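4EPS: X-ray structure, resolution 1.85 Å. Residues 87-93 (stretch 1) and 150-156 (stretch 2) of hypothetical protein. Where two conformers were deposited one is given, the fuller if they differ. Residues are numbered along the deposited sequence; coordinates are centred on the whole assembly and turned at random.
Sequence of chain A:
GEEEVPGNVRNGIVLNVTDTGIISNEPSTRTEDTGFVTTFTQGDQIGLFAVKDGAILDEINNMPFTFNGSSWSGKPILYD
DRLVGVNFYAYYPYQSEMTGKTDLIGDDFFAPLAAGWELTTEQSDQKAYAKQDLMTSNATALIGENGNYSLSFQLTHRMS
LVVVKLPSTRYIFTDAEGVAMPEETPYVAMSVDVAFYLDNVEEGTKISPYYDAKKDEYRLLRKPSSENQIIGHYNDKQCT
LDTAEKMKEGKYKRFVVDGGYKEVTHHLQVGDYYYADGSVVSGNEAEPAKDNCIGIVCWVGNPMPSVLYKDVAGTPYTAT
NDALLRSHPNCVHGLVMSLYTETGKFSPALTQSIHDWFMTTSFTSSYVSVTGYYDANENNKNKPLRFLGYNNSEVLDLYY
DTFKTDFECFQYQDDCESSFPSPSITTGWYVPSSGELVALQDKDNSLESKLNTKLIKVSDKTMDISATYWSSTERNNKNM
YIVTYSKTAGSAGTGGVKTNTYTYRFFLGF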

# COMPACT_ATOMS: atom_id res chain seq x y z
N ASN A 87 29.07 58.72 -3.89
CA ASN A 87 28.37 57.60 -3.26
C ASN A 87 27.01 57.41 -3.94
O ASN A 87 26.23 58.36 -3.98
CB ASN A 87 28.20 57.84 -1.76
CG ASN A 87 29.48 57.64 -0.97
OD1 ASN A 87 30.40 56.94 -1.38
ND2 ASN A 87 29.56 58.26 0.19
N PHE A 88 26.71 56.20 -4.48
CA PHE A 88 25.41 55.97 -5.11
C PHE A 88 24.55 55.13 -4.20
O PHE A 88 25.06 54.26 -3.48
CB PHE A 88 25.53 55.28 -6.51
CG PHE A 88 26.24 56.15 -7.53
CD1 PHE A 88 27.63 56.15 -7.63
CD2 PHE A 88 25.51 56.98 -8.38
CE1 PHE A 88 28.27 56.96 -8.57
CE2 PHE A 88 26.16 57.76 -9.34
CZ PHE A 88 27.54 57.75 -9.43
N TYR A 89 23.23 55.39 -4.22
CA TYR A 89 22.26 54.67 -3.38
C TYR A 89 21.05 54.30 -4.19
O TYR A 89 20.61 55.11 -5.02
CB TYR A 89 21.78 55.56 -2.20
CG TYR A 89 22.86 55.99 -1.26
CD1 TYR A 89 23.60 57.15 -1.50
CD2 TYR A 89 23.14 55.27 -0.10
CE1 TYR A 89 24.60 57.57 -0.62
CE2 TYR A 89 24.13 55.68 0.79
CZ TYR A 89 24.85 56.84 0.53
OH TYR A 89 25.81 57.26 1.40
N ALA A 90 20.47 53.13 -3.93
CA ALA A 90 19.24 52.78 -4.64
C ALA A 90 18.23 52.19 -3.67
O ALA A 90 18.60 51.60 -2.65
CB ALA A 90 19.51 51.80 -5.77
N TYR A 91 16.94 52.34 -3.99
CA TYR A 91 15.88 51.74 -3.18
C TYR A 91 14.76 51.27 -4.07
O TYR A 91 14.56 51.77 -5.18
CB TYR A 91 15.34 52.72 -2.09
CG TYR A 91 14.44 53.79 -2.69
CD1 TYR A 91 14.98 54.85 -3.41
CD2 TYR A 91 13.06 53.68 -2.62
CE1 TYR A 91 14.16 55.81 -4.01
CE2 TYR A 91 12.22 54.60 -3.26
CZ TYR A 91 12.78 55.68 -3.94
OH TYR A 91 11.98 56.58 -4.59
N TYR A 92 13.99 50.34 -3.53
CA TYR A 92 12.80 49.77 -4.14
C TYR A 92 11.68 49.74 -3.08
O TYR A 92 11.98 49.33 -1.96
CB TYR A 92 13.12 48.33 -4.60
CG TYR A 92 11.88 47.61 -5.08
CD1 TYR A 92 11.06 46.91 -4.19
CD2 TYR A 92 11.47 47.68 -6.41
CE1 TYR A 92 9.87 46.33 -4.60
CE2 TYR A 92 10.29 47.07 -6.85
CZ TYR A 92 9.50 46.40 -5.94
OH TYR A 92 8.35 45.80 -6.36
N PRO A 93 10.39 49.95 -3.43
CA PRO A 93 9.87 50.42 -4.72
C PRO A 93 9.93 51.93 -4.81
O PRO A 93 9.70 52.62 -3.81
CB PRO A 93 8.42 49.90 -4.71
CG PRO A 93 8.02 49.93 -3.23
CD PRO A 93 9.31 49.78 -2.43
N SER A 150 29.57 50.66 -14.68
CA SER A 150 28.39 50.00 -14.14
C SER A 150 28.23 50.31 -12.67
O SER A 150 29.21 50.61 -11.97
CB SER A 150 28.48 48.49 -14.35
OG SER A 150 29.55 47.91 -13.63
N LEU A 151 26.97 50.30 -12.24
CA LEU A 151 26.53 50.43 -10.86
C LEU A 151 25.84 49.15 -10.52
O LEU A 151 24.84 48.81 -11.18
CB LEU A 151 25.59 51.61 -10.66
CG LEU A 151 26.20 52.95 -10.46
CD1 LEU A 151 25.11 54.01 -10.46
CD2 LEU A 151 27.04 53.00 -9.15
N SER A 152 26.38 48.39 -9.56
CA SER A 152 25.79 47.11 -9.20
C SER A 152 25.40 47.17 -7.73
O SER A 152 26.27 47.21 -6.85
CB SER A 152 26.74 45.96 -9.54
OG SER A 152 26.17 44.71 -9.22
N PHE A 153 24.10 47.29 -7.48
CA PHE A 153 23.57 47.45 -6.13
C PHE A 153 23.22 46.14 -5.48
O PHE A 153 22.66 45.24 -6.12
CB PHE A 153 22.31 48.33 -6.15
CG PHE A 153 22.56 49.76 -6.57
CD1 PHE A 153 23.08 50.68 -5.68
CD2 PHE A 153 22.32 50.16 -7.89
CE1 PHE A 153 23.32 52.00 -6.07
CE2 PHE A 153 22.57 51.49 -8.28
CZ PHE A 153 23.08 52.38 -7.37
N GLN A 154 23.47 46.07 -4.18
CA GLN A 154 23.02 44.98 -3.31
C GLN A 154 21.88 45.57 -2.47
O GLN A 154 22.14 46.52 -1.72
CB GLN A 154 24.17 44.46 -2.40
CG GLN A 154 25.35 43.84 -3.13
CD GLN A 154 25.01 42.52 -3.76
OE1 GLN A 154 24.18 41.77 -3.26
NE2 GLN A 154 25.56 42.27 -4.92
N LEU A 155 20.65 45.06 -2.60
CA LEU A 155 19.50 45.56 -1.82
C LEU A 155 19.18 44.65 -0.67
O LEU A 155 19.23 43.43 -0.84
CB LEU A 155 18.23 45.70 -2.68
CG LEU A 155 18.28 46.58 -3.94
CD1 LEU A 155 16.89 46.68 -4.55
CD2 LEU A 155 18.82 48.00 -3.64
N THR A 156 18.84 45.24 0.50
CA THR A 156 18.44 44.45 1.66
C THR A 156 16.99 44.87 2.02
O THR A 156 16.65 46.04 1.90
CB THR A 156 19.47 44.65 2.79
OG1 THR A 156 20.78 44.38 2.27
CG2 THR A 156 19.23 43.74 3.98

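Two strands need not share a hydrogen bond to belong together; when they pack face to face, side chains must fill most of the space, packing also on backbone. Residues 87-92 and 150-156 illustrate the principle. Their axes come no nearer than 7.9 Å and cross at -49°, no hydrogen bond links them, the buried surface totals 317 Å², and the side-chain contacts are apolar.

Strand alternation sets the pattern. Phe88, Ala90 and Tyr92 direct their CA-to-CB bonds toward the partner, as do Leu151, Phe153 and Leu155, whereas Tyr89 and Tyr91 point away.

The centre depends on a difference in size. Phe153, with chi1 at -65° (m) and chi2 at -79°, presents a ring face to Ala90, whose CB lies 3.6 Å from the Phe153 ring centroid and only 6° off its normal, a nearly ideal CH-pi contact. A methyl meets the ring squarely and leaves the backbone within reach: CE1 of Phe153 lies 3.7 Å from Ala90 N. The ring's edge is turned to Phe88, with CZ of Phe153 3.9 Å from Phe88 CB.

Phe88 shares the m rotamer with chi2 at 86°, which, with CB already toward the partner, turns a ring face to Leu151. Leu151, m at -83° and t at 173°, lays both methyls on the same side of that ring: Leu151 CD2 lies 3.5 Å from Phe88 CD1, and Leu151 CD1 4.0 Å from the Phe88 centroid.

Leu155, in the familiar mt conformation, divides its branches. Leu155 CD2 lies 3.7 Å from Ala90 O, and Leu155 CD1 4.1 Å from Tyr92 CB. Tyr92 adopts t (172°), so although its CB faces the partner, the end of its side chain leads away and its hydroxyl is hydrogen-bonded elsewhere. Its apolar base thus serves the interface without burying an unsatisfied polar group there.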